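Local coordinates for putative short-chain dehydrogenase/reductase (Burkholderia xenovorans, PDB 5JY1), which binds NAD in a Rossmann fold of the short-chain dehydrogenase/reductase family and is probably an oxidoreductase, perhaps acting on 3-oxoacyl groups, at residues I26-G29 with V30-F34; A81-S84 with A85-F89; R132-F135 with V136-E140; V236-S240 with E241-F245. All coordinates share one frame; numbering follows the deposited sequence.

Contact 1. Residues I26-G29 with V30-F34. With NAD (nicotinamide-adenine-dinucleotide), chain E.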
loop_
_atom_site.group_PDB
_atom_site.type_symbol
_atom_site.label_atom_id
_atom_site.label_comp_id
_atom_site.label_asym_id
_atom_site.label_seq_id
_atom_site.Cartn_x
_atom_site.Cartn_y
_atom_site.Cartn_z
ATOM N N ILE A 26 -12.492 -22.979 1.240
ATOM C CA ILE A 26 -11.206 -22.747 0.593
ATOM C C ILE A 26 -10.171 -23.761 1.066
ATOM O O ILE A 26 -9.356 -24.249 0.271
ATOM C CB ILE A 26 -10.747 -21.296 0.833
ATOM C CG1 ILE A 26 -11.609 -20.345 0.001
ATOM C CG2 ILE A 26 -9.283 -21.144 0.474
ATOM C CD1 ILE A 26 -11.311 -18.861 0.199
ATOM N N GLY A 27 -10.187 -24.104 2.357
ATOM C CA GLY A 27 -9.214 -25.058 2.863
ATOM C C GLY A 27 -9.312 -26.404 2.174
ATOM O O GLY A 27 -8.297 -27.035 1.872
ATOM N N ARG A 28 -10.542 -26.862 1.918
ATOM C CA ARG A 28 -10.747 -28.098 1.171
ATOM C C ARG A 28 -10.213 -27.977 -0.250
ATOM O O ARG A 28 -9.588 -28.909 -0.773
ATOM C CB ARG A 28 -12.232 -28.451 1.148
ATOM C CG ARG A 28 -12.587 -29.559 0.161
ATOM C CD ARG A 28 -14.066 -29.887 0.224
ATOM N NE ARG A 28 -14.436 -30.939 -0.721
ATOM C CZ ARG A 28 -14.743 -30.721 -1.996
ATOM N NH1 ARG A 28 -14.716 -29.488 -2.488
ATOM N NH2 ARG A 28 -15.067 -31.737 -2.786
ATOM N N GLY A 29 -10.467 -26.839 -0.897
ATOM C CA GLY A 29 -9.970 -26.651 -2.248
ATOM C C GLY A 29 -8.457 -26.629 -2.298
ATOM O O GLY A 29 -7.848 -27.212 -3.200
ATOM N N VAL A 30 -7.829 -25.971 -1.321
ATOM C CA VAL A 30 -6.370 -25.959 -1.242
ATOM C C VAL A 30 -5.835 -27.366 -0.987
ATOM O O VAL A 30 -4.875 -27.810 -1.629
ATOM C CB VAL A 30 -5.901 -24.964 -0.162
ATOM C CG1 VAL A 30 -4.400 -25.086 0.058
ATOM C CG2 VAL A 30 -6.271 -23.534 -0.557
ATOM N N ALA A 31 -6.442 -28.088 -0.038
ATOM C CA ALA A 31 -5.968 -29.433 0.272
ATOM C C ALA A 31 -6.037 -30.345 -0.947
ATOM O O ALA A 31 -5.099 -31.103 -1.214
ATOM C CB ALA A 31 -6.780 -30.026 1.429
ATOM N N ARG A 32 -7.144 -30.297 -1.691
ATOM C CA ARG A 32 -7.268 -31.126 -2.888
ATOM C C ARG A 32 -6.261 -30.714 -3.958
ATOM O O ARG A 32 -5.692 -31.576 -4.642
ATOM C CB ARG A 32 -8.700 -31.057 -3.423
ATOM C CG ARG A 32 -9.703 -31.869 -2.603
ATOM C CD ARG A 32 -11.136 -31.480 -2.920
ATOM N NE ARG A 32 -11.427 -31.620 -4.344
ATOM C CZ ARG A 32 -12.065 -32.651 -4.886
ATOM N NH1 ARG A 32 -12.506 -33.644 -4.125
ATOM N NH2 ARG A 32 -12.271 -32.684 -6.195
ATOM N N SER A 33 -6.031 -29.403 -4.119
ATOM C CA SER A 33 -5.024 -28.941 -5.073
ATOM C C SER A 33 -3.640 -29.438 -4.689
ATOM O O SER A 33 -2.873 -29.880 -5.551
ATOM C CB SER A 33 -5.024 -27.411 -5.155
ATOM O OG SER A 33 -6.302 -26.923 -5.499
ATOM N N PHE A 34 -3.300 -29.370 -3.398
ATOM C CA PHE A 34 -2.018 -29.886 -2.924
ATOM C C PHE A 34 -1.893 -31.383 -3.183
ATOM O O PHE A 34 -0.822 -31.872 -3.562
ATOM C CB PHE A 34 -1.862 -29.619 -1.422
ATOM C CG PHE A 34 -1.516 -28.198 -1.064
ATOM C CD1 PHE A 34 -1.487 -27.192 -2.017
ATOM C CD2 PHE A 34 -1.203 -27.877 0.251
ATOM C CE1 PHE A 34 -1.156 -25.884 -1.660
ATOM C CE2 PHE A 34 -0.862 -26.579 0.609
ATOM C CZ PHE A 34 -0.847 -25.584 -0.348
HETATM P PA NAD E . -15.388 -21.879 5.724
HETATM O O1A NAD E . -16.321 -21.339 6.764
HETATM O O2A NAD E . -16.093 -22.360 4.464
HETATM O O5B NAD E . -14.450 -23.115 6.344
HETATM C C5B NAD E . -13.922 -22.909 7.608
HETATM C C4B NAD E . -13.243 -24.258 8.079
HETATM O O4B NAD E . -12.646 -24.043 9.202
HETATM C C3B NAD E . -14.376 -25.301 8.376
HETATM O O3B NAD E . -14.062 -26.528 7.790
HETATM C C2B NAD E . -14.379 -25.378 9.884
HETATM O O2B NAD E . -14.966 -26.684 10.362
HETATM C C1B NAD E . -13.095 -25.252 10.165
HETATM N N9A NAD E . -12.895 -24.846 11.545
HETATM C C8A NAD E . -13.653 -23.987 12.230
HETATM N N7A NAD E . -13.154 -23.886 13.445
HETATM C C5A NAD E . -12.085 -24.683 13.517
HETATM C C6A NAD E . -11.211 -24.946 14.574
HETATM N N6A NAD E . -11.075 -24.497 15.952
HETATM N N1A NAD E . -10.210 -25.787 14.399
HETATM C C2A NAD E . -10.037 -26.398 13.179
HETATM N N3A NAD E . -10.884 -26.156 12.150
HETATM C C4A NAD E . -11.918 -25.276 12.340
HETATM O O3 NAD E . -14.305 -20.688 5.356
HETATM P PN NAD E . -13.846 -20.138 3.890
HETATM O O1N NAD E . -14.945 -19.250 3.328
HETATM O O2N NAD E . -13.527 -21.258 2.882
HETATM O O5D NAD E . -12.521 -19.181 4.154
HETATM C C5D NAD E . -11.270 -19.803 4.442
HETATM C C4D NAD E . -10.187 -18.712 4.732
HETATM O O4D NAD E . -10.224 -17.764 3.797
HETATM C C3D NAD E . -10.528 -18.017 6.054
HETATM O O3D NAD E . -9.411 -17.688 6.732
HETATM C C2D NAD E . -11.273 -16.741 5.594
HETATM O O2D NAD E . -11.205 -15.757 6.707
HETATM C C1D NAD E . -10.609 -16.376 4.517
HETATM N N1N NAD E . -11.414 -15.590 3.595
HETATM C C2N NAD E . -12.333 -16.186 2.788
HETATM C C3N NAD E . -13.109 -15.430 1.906
HETATM C C7N NAD E . -14.136 -16.081 1.009
HETATM O O7N NAD E . -14.673 -15.444 0.116
HETATM N N7N NAD E . -14.487 -17.434 1.196
HETATM C C4N NAD E . -12.939 -14.070 1.856
HETATM C C5N NAD E . -12.024 -13.475 2.651
HETATM C C6N NAD E . -11.246 -14.241 3.531
#
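Ile26 to Phe34 run as regular helix, with backbone bonds from the N-H groups of Val30, Ala31, Arg32 and Ser33 back to the carbonyls of Ile26, Gly27, Arg28 and Gly29. In one of the two deposited conformers of Ser33, OG also donates to Gly29 O (2.8 Å), from the face of the carbonyl plane opposite to Ser33 N. On the outer side Arg28 and Arg32 lie side by side. Arg32 CG lies beside its own backbone N (chi1 -75°), and its CD comes over the centre of the Arg28 guanidinium, 3.8 Å from Arg28 CZ; the bend at chi3 then turns the two guanidinium planes to within 23° of each other. The like charges, with Arg28 NH2 3.5 Å from Arg32 NH1, share Glu57 as salt-bridge partner, and Arg32 NE also pairs with Glu228. Ile26 packs its CG2 against Val30 CG2 at 4.0 Å, while its CD1 reaches the nicotinamide amide, 3.6 Å from N7N of NAD. Its backbone N donates an almost straight bond (175°) to the phosphate oxygen O2N of NAD at 2.6 Å, as expected at the start of a Rossmann dinucleotide-binding helix. This helix is the crossover between strands 16-20 and 40-45; Ala31 meets Val41 and Ile43, and Val30 faces Ala235 of helix 227-239.

Contact 2. Residues A81-S84 with A85-F89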
loop_
_atom_site.group_PDB
_atom_site.type_symbol
_atom_site.label_atom_id
_atom_site.label_comp_id
_atom_site.label_asym_id
_atom_site.label_seq_id
_atom_site.Cartn_x
_atom_site.Cartn_y
_atom_site.Cartn_z
ATOM N N ALA A 81 -0.947 -31.867 16.070
ATOM C CA ALA A 81 -1.138 -32.083 14.639
ATOM C C ALA A 81 0.169 -31.925 13.868
ATOM O O ALA A 81 0.426 -32.666 12.910
ATOM C CB ALA A 81 -2.194 -31.116 14.103
ATOM N N VAL A 82 1.009 -30.969 14.273
ATOM C CA VAL A 82 2.318 -30.808 13.640
ATOM C C VAL A 82 3.183 -32.044 13.877
ATOM O O VAL A 82 3.860 -32.527 12.959
ATOM C CB VAL A 82 3.000 -29.521 14.148
ATOM C CG1 VAL A 82 4.459 -29.487 13.739
ATOM C CG2 VAL A 82 2.274 -28.287 13.606
ATOM N N ARG A 83 3.172 -32.582 15.104
ATOM C CA ARG A 83 3.907 -33.821 15.358
ATOM C C ARG A 83 3.364 -34.965 14.512
ATOM O O ARG A 83 4.136 -35.790 14.015
ATOM C CB ARG A 83 3.854 -34.212 16.837
ATOM C CG ARG A 83 4.590 -33.259 17.773
ATOM C CD ARG A 83 4.798 -33.884 19.154
ATOM N NE ARG A 83 3.537 -34.176 19.833
ATOM C CZ ARG A 83 2.843 -33.294 20.549
ATOM N NH1 ARG A 83 3.274 -32.043 20.679
ATOM N NH2 ARG A 83 1.708 -33.661 21.134
ATOM N N SER A 84 2.037 -35.045 14.367
ATOM C CA SER A 84 1.446 -36.094 13.537
ATOM C C SER A 84 1.952 -36.018 12.101
ATOM O O SER A 84 2.254 -37.051 11.488
ATOM C CB SER A 84 -0.080 -36.001 13.572
ATOM O OG SER A 84 -0.585 -36.253 14.877
ATOM N N ALA A 85 2.053 -34.808 11.543
ATOM C CA ALA A 85 2.581 -34.667 10.188
ATOM C C ALA A 85 3.998 -35.226 10.087
ATOM O O ALA A 85 4.309 -35.998 9.172
ATOM C CB ALA A 85 2.548 -33.195 9.752
ATOM N N VAL A 86 4.875 -34.841 11.019
ATOM C CA VAL A 86 6.266 -35.279 10.951
ATOM C C VAL A 86 6.370 -36.779 11.208
ATOM O O VAL A 86 7.111 -37.494 10.518
ATOM C CB VAL A 86 7.127 -34.468 11.939
ATOM C CG1 VAL A 86 8.568 -34.975 11.937
ATOM C CG2 VAL A 86 7.085 -32.984 11.596
ATOM N N GLU A 87 5.624 -37.284 12.195
ATOM C CA GLU A 87 5.689 -38.709 12.517
ATOM C C GLU A 87 5.163 -39.571 11.373
ATOM O O GLU A 87 5.764 -40.597 11.033
ATOM C CB GLU A 87 4.916 -38.977 13.807
ATOM C CG GLU A 87 5.599 -38.368 15.035
ATOM C CD GLU A 87 4.720 -38.332 16.280
ATOM O OE1 GLU A 87 3.578 -38.842 16.237
ATOM O OE2 GLU A 87 5.184 -37.785 17.307
ATOM N N GLN A 88 4.066 -39.154 10.740
ATOM C CA GLN A 88 3.440 -39.995 9.724
ATOM C C GLN A 88 4.125 -39.876 8.368
ATOM O O GLN A 88 4.224 -40.865 7.634
ATOM C CB GLN A 88 1.962 -39.639 9.593
ATOM C CG GLN A 88 1.155 -39.981 10.823
ATOM C CD GLN A 88 1.119 -41.470 11.073
ATOM O OE1 GLN A 88 0.834 -42.253 10.165
ATOM N NE2 GLN A 88 1.423 -41.873 12.304
ATOM N N PHE A 89 4.582 -38.679 7.998
ATOM C CA PHE A 89 5.088 -38.460 6.652
ATOM C C PHE A 89 6.533 -37.987 6.574
ATOM O O PHE A 89 7.067 -37.885 5.460
ATOM C CB PHE A 89 4.199 -37.450 5.909
ATOM C CG PHE A 89 2.820 -37.963 5.590
ATOM C CD1 PHE A 89 2.645 -39.092 4.807
ATOM C CD2 PHE A 89 1.696 -37.291 6.047
ATOM C CE1 PHE A 89 1.374 -39.558 4.502
ATOM C CE2 PHE A 89 0.423 -37.745 5.743
ATOM C CZ PHE A 89 0.262 -38.881 4.969
HETATM O O HOH W 1 3.018 -37.033 19.076
#
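The shortest polar bond between the two halves of this helical segment joins Glu87 N to Arg83 O at 2.8 Å, with an N-H...O angle of 165°. The same carbonyl oxygen also lies against the Glu87 side chain, whose CG approaches it to 3.1 Å. With CG beside its own backbone N (chi1 -69°) and the chain extended beyond it (chi2 167°), Glu87 runs back over the preceding turn and brings OE2 within 3.8 Å of Arg83 CB. The opposite charges nevertheless do not touch: Arg83 NE and Glu87 OE2 are 4.7 Å apart. A water fills the step between them, accepting from Arg83 NE at 3.0 Å, in the plane of the guanidinium, and donating to Glu87 OE2 at 2.9 Å. The two side chains are thus joined through a water bridge and not by a direct salt bridge, on an exposed flank where solvent would probably weaken the attraction between the charges. One residue further on, Gln88 rests CB and CG on Ser84 O, which also accepts from Gln88 N. Ser84 turns its own hydroxyl back to Ala80 O, one turn earlier. The other flank is apolar, with Ala81 on Leu18, Ala85 on Ile42 and Phe89 on Leu66, Ile42 and Val16. Such an amphipathic helix, apolar toward a parallel sheet and charged toward water, is typical of the Rossmann fold, here as helix 75-89 leading from strand 64-69 to strand 94-97.

Contact 3. Residues R132-F135 with V136-E140. With EDO (1,2-ethanediol), chain I.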
loop_
_atom_site.group_PDB
_atom_site.type_symbol
_atom_site.label_atom_id
_atom_site.label_comp_id
_atom_site.label_asym_id
_atom_site.label_seq_id
_atom_site.Cartn_x
_atom_site.Cartn_y
_atom_site.Cartn_z
ATOM N N ARG A 132 4.746 -21.125 14.867
ATOM C CA ARG A 132 5.869 -21.443 15.740
ATOM C C ARG A 132 6.068 -22.952 15.912
ATOM O O ARG A 132 7.205 -23.398 16.092
ATOM C CB ARG A 132 5.690 -20.734 17.085
ATOM C CG ARG A 132 5.930 -19.216 16.953
ATOM C CD ARG A 132 5.028 -18.358 17.862
ATOM N NE ARG A 132 5.076 -18.749 19.274
ATOM C CZ ARG A 132 5.977 -18.310 20.150
ATOM N NH1 ARG A 132 6.945 -17.487 19.768
ATOM N NH2 ARG A 132 5.912 -18.693 21.421
ATOM N N ALA A 133 5.000 -23.756 15.818
ATOM C CA ALA A 133 5.174 -25.206 15.900
ATOM C C ALA A 133 5.774 -25.772 14.616
ATOM O O ALA A 133 6.697 -26.596 14.670
ATOM C CB ALA A 133 3.842 -25.889 16.210
ATOM N N ALA A 134 5.263 -25.339 13.454
ATOM C CA ALA A 134 5.795 -25.813 12.178
ATOM C C ALA A 134 7.219 -25.323 11.945
ATOM O O ALA A 134 8.002 -25.984 11.253
ATOM C CB ALA A 134 4.880 -25.361 11.035
ATOM N N PHE A 135 7.569 -24.173 12.524
ATOM C CA PHE A 135 8.920 -23.633 12.420
ATOM C C PHE A 135 9.993 -24.633 12.836
ATOM O O PHE A 135 11.090 -24.631 12.271
ATOM C CB PHE A 135 9.003 -22.371 13.286
ATOM C CG PHE A 135 10.387 -21.820 13.451
ATOM C CD1 PHE A 135 10.983 -21.074 12.439
ATOM C CD2 PHE A 135 11.067 -21.987 14.655
ATOM C CE1 PHE A 135 12.251 -20.537 12.612
ATOM C CE2 PHE A 135 12.331 -21.457 14.830
ATOM C CZ PHE A 135 12.925 -20.737 13.823
ATOM N N VAL A 136 9.714 -25.487 13.820
ATOM C CA VAL A 136 10.752 -26.366 14.356
ATOM C C VAL A 136 11.214 -27.343 13.274
ATOM O O VAL A 136 12.414 -27.367 12.960
ATOM C CB VAL A 136 10.274 -27.081 15.629
ATOM C CG1 VAL A 136 11.319 -28.081 16.126
ATOM C CG2 VAL A 136 9.937 -26.044 16.709
ATOM N N PRO A 137 10.342 -28.157 12.665
ATOM C CA PRO A 137 10.839 -29.020 11.579
ATOM C C PRO A 137 11.305 -28.250 10.348
ATOM O O PRO A 137 12.211 -28.728 9.651
ATOM C CB PRO A 137 9.637 -29.921 11.264
ATOM C CG PRO A 137 8.452 -29.130 11.716
ATOM C CD PRO A 137 8.918 -28.426 12.952
ATOM N N MET A 138 10.714 -27.084 10.054
ATOM C CA MET A 138 11.140 -26.306 8.893
ATOM C C MET A 138 12.552 -25.765 9.077
ATOM O O MET A 138 13.376 -25.827 8.155
ATOM C CB MET A 138 10.167 -25.151 8.632
ATOM C CG MET A 138 8.801 -25.571 8.142
ATOM S SD MET A 138 7.741 -24.123 7.985
ATOM C CE MET A 138 6.220 -24.860 7.398
ATOM N N ARG A 139 12.847 -25.209 10.259
ATOM C CA ARG A 139 14.202 -24.738 10.531
ATOM C C ARG A 139 15.215 -25.865 10.379
ATOM O O ARG A 139 16.275 -25.682 9.771
ATOM C CB ARG A 139 14.288 -24.150 11.942
ATOM C CG ARG A 139 15.709 -23.820 12.374
ATOM C CD ARG A 139 15.761 -23.235 13.787
ATOM N NE ARG A 139 15.164 -24.156 14.762
ATOM C CZ ARG A 139 14.822 -23.836 16.001
ATOM N NH1 ARG A 139 15.036 -22.607 16.460
ATOM N NH2 ARG A 139 14.258 -24.747 16.789
ATOM N N GLU A 140 14.914 -27.036 10.942
ATOM C CA GLU A 140 15.869 -28.135 10.900
ATOM C C GLU A 140 16.206 -28.531 9.470
ATOM O O GLU A 140 17.359 -28.866 9.162
ATOM C CB GLU A 140 15.315 -29.335 11.658
ATOM C CG GLU A 140 16.266 -30.516 11.628
ATOM C CD GLU A 140 15.712 -31.730 12.318
ATOM O OE1 GLU A 140 16.129 -32.851 11.941
ATOM O OE2 GLU A 140 14.868 -31.558 13.224
HETATM C C1 EDO I . 13.984 -22.948 19.516
HETATM O O1 EDO I . 13.761 -24.366 19.464
HETATM C C2 EDO I . 12.628 -22.261 19.559
HETATM O O2 EDO I . 11.770 -22.920 18.613
#
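Phe135 is overlapped by Arg139, one turn later in the helix. Arg139 CB stands over one face of the ring as a CH-pi contact, 4.2 Å from the centroid and 15° off the ring normal. Further out the arginine bends at chi3 (58°), so that its guanidinium passes the far rim of the ring. There Phe135 CE2 sits over one face of the guanidinium, 3.4 Å from NH1, while the two planes are steeply inclined at 61°. Arg139 NH2 then donates to O1 of a 1,2-ethanediol at 2.7 Å, a molecule probably left from crystallisation. The backbone below is kinked, since Pro137 has no N-H to give; its CD instead lies 3.1 Å from Ala134 O. That carbonyl accepts from Met138 N at 3.2 Å, and the bond from Arg139 N to Phe135 O is shorter, 2.7 Å. On the inner side Met138 is extended beyond CG and lays CE against Ala134 CB. Within helix 113-141, Ala134 and Met138 face Leu95 of strand 94-97, Ala133 and Pro137 rest on helix 75-89, Phe135 stacks with Trp182 and touches Ile187 of strand 187-194, and Arg132 bonds to Lys111 O of the second subunit.

Contact 4. Residues V236-S240 with E241-F245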
loop_
_atom_site.group_PDB
_atom_site.type_symbol
_atom_site.label_atom_id
_atom_site.label_comp_id
_atom_site.label_asym_id
_atom_site.label_seq_id
_atom_site.Cartn_x
_atom_site.Cartn_y
_atom_site.Cartn_z
ATOM N N VAL A 236 -0.725 -23.198 -4.219
ATOM C CA VAL A 236 0.354 -24.047 -4.722
ATOM C C VAL A 236 1.582 -23.207 -5.065
ATOM O O VAL A 236 2.716 -23.578 -4.739
ATOM C CB VAL A 236 -0.131 -24.869 -5.932
ATOM C CG1 VAL A 236 1.051 -25.573 -6.606
ATOM C CG2 VAL A 236 -1.158 -25.911 -5.487
ATOM N N PHE A 237 1.380 -22.064 -5.727
ATOM C CA PHE A 237 2.499 -21.169 -6.017
ATOM C C PHE A 237 3.284 -20.844 -4.752
ATOM O O PHE A 237 4.507 -21.031 -4.697
ATOM C CB PHE A 237 1.989 -19.883 -6.674
ATOM C CG PHE A 237 3.062 -18.825 -6.872
ATOM C CD1 PHE A 237 4.075 -19.004 -7.810
ATOM C CD2 PHE A 237 3.030 -17.648 -6.136
ATOM C CE1 PHE A 237 5.057 -18.037 -7.992
ATOM C CE2 PHE A 237 4.003 -16.662 -6.319
ATOM C CZ PHE A 237 5.011 -16.857 -7.252
ATOM N N PHE A 238 2.589 -20.386 -3.710
ATOM C CA PHE A 238 3.249 -19.974 -2.479
ATOM C C PHE A 238 3.725 -21.145 -1.634
ATOM O O PHE A 238 4.353 -20.912 -0.593
ATOM C CB PHE A 238 2.313 -19.090 -1.644
ATOM C CG PHE A 238 2.220 -17.678 -2.149
ATOM C CD1 PHE A 238 3.334 -16.854 -2.125
ATOM C CD2 PHE A 238 1.028 -17.173 -2.640
ATOM C CE1 PHE A 238 3.265 -15.550 -2.588
ATOM C CE2 PHE A 238 0.951 -15.875 -3.107
ATOM C CZ PHE A 238 2.073 -15.063 -3.082
ATOM N N ALA A 239 3.434 -22.383 -2.038
ATOM C CA ALA A 239 3.888 -23.562 -1.311
ATOM C C ALA A 239 5.010 -24.306 -2.024
ATOM O O ALA A 239 5.448 -25.357 -1.534
ATOM C CB ALA A 239 2.710 -24.520 -1.079
ATOM N N SER A 240 5.491 -23.791 -3.151
ATOM C CA SER A 240 6.371 -24.519 -4.056
ATOM C C SER A 240 7.674 -23.753 -4.282
ATOM O O SER A 240 7.887 -22.657 -3.751
ATOM C CB SER A 240 5.675 -24.764 -5.394
ATOM O OG SER A 240 5.547 -23.541 -6.121
ATOM N N GLU A 241 8.555 -24.349 -5.097
ATOM C CA GLU A 241 9.781 -23.657 -5.475
ATOM C C GLU A 241 9.514 -22.478 -6.397
ATOM O O GLU A 241 10.405 -21.637 -6.574
ATOM C CB GLU A 241 10.774 -24.613 -6.145
ATOM C CG GLU A 241 11.368 -25.661 -5.237
ATOM C CD GLU A 241 12.437 -25.139 -4.259
ATOM O OE1 GLU A 241 12.797 -23.944 -4.291
ATOM O OE2 GLU A 241 12.942 -25.958 -3.468
ATOM N N MET A 242 8.320 -22.390 -6.993
ATOM C CA MET A 242 8.044 -21.272 -7.894
ATOM C C MET A 242 8.141 -19.933 -7.177
ATOM O O MET A 242 8.466 -18.916 -7.802
ATOM C CB MET A 242 6.662 -21.415 -8.524
ATOM C CG MET A 242 6.478 -22.664 -9.359
ATOM S SD MET A 242 4.840 -22.671 -10.123
ATOM C CE MET A 242 5.026 -21.408 -11.393
ATOM N N SER A 243 7.825 -19.906 -5.882
ATOM C CA SER A 243 7.846 -18.687 -5.087
ATOM C C SER A 243 9.073 -18.603 -4.187
ATOM O O SER A 243 9.046 -17.876 -3.188
ATOM C CB SER A 243 6.575 -18.592 -4.249
ATOM O OG SER A 243 6.513 -19.690 -3.350
ATOM N N ARG A 244 10.152 -19.319 -4.537
ATOM C CA ARG A 244 11.337 -19.401 -3.690
ATOM C C ARG A 244 12.008 -18.051 -3.462
ATOM O O ARG A 244 12.813 -17.931 -2.530
ATOM C CB ARG A 244 12.353 -20.377 -4.300
ATOM C CG ARG A 244 12.974 -19.845 -5.595
ATOM C CD ARG A 244 13.535 -20.929 -6.481
ATOM N NE ARG A 244 14.506 -21.784 -5.803
ATOM C CZ ARG A 244 15.823 -21.606 -5.850
ATOM N NH1 ARG A 244 16.341 -20.588 -6.531
ATOM N NH2 ARG A 244 16.626 -22.450 -5.214
ATOM N N PHE A 245 11.717 -17.037 -4.288
ATOM C CA PHE A 245 12.296 -15.709 -4.104
ATOM C C PHE A 245 11.244 -14.672 -3.708
ATOM O O PHE A 245 11.500 -13.466 -3.806
ATOM C CB PHE A 245 13.042 -15.279 -5.375
ATOM C CG PHE A 245 14.199 -14.316 -5.131
ATOM C CD1 PHE A 245 15.157 -14.575 -4.152
ATOM C CD2 PHE A 245 14.350 -13.176 -5.923
ATOM C CE1 PHE A 245 16.229 -13.698 -3.950
ATOM C CE2 PHE A 245 15.419 -12.290 -5.724
ATOM C CZ PHE A 245 16.355 -12.550 -4.739
#
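Ser243 folds back on the end of helix 227-239, and its CB is set over one face of the Phe237 ring, a CH-pi contact 3.9 Å from the centroid and 14° off the normal. From CB the hydroxyl takes the place between backbone N and carbonyl carbon (chi1 62°), which directs OG to Phe237 O, its acceptor at 2.8 Å. OG also lies 3.3 Å from Ser240 O. Ser240 has a similar first torsion, and its OG accepts from Met242 N at 3.1 Å, tying down the turn that leaves the helix. Met242 crosses Phe237 at about a right angle, CB 3.6 Å from ring atom CD1. The ring of Phe237 in turn puts CD2 over the centre of the Phe238 ring. At the exposed corner Arg244 NE meets Glu241 OE1 in a salt bridge of 3.1 Å, and Glu241 OE2 also bonds to Trp143. The two buried serine hydroxyls thus meet main-chain polar groups where the chain leaves the helix, while Phe237, by stacking on Phe237 of the third subunit, and Arg244, by a salt bridge to Asp230 of that subunit, tie this turn to the neighbouring chain.

Contacts 1 and 4 are buried, contacts 2 and 3 only partly so. Contact 1 lies nearest the chain centre and alone reaches NAD. It meets contact 4 through Phe34, whose ring packs on Val236 and Ala239, joining helices 25-36 and 227-239. Contacts 2 and 3, centres 12 Å apart, pair helices 75-89 and 113-141 through Val82 and Val86 against Ala133, Ala134 and Pro137. Polar chemistry follows place: carboxylates outside the segments pair with the stacked arginines of 26-34 and probably offset their like charges, a water links the charges of 81-89, an arginine lies across an aromatic ring in 132-140, and serines tie up the helix exit in 236-245. Contacts 3 and 4 also touch other subunits.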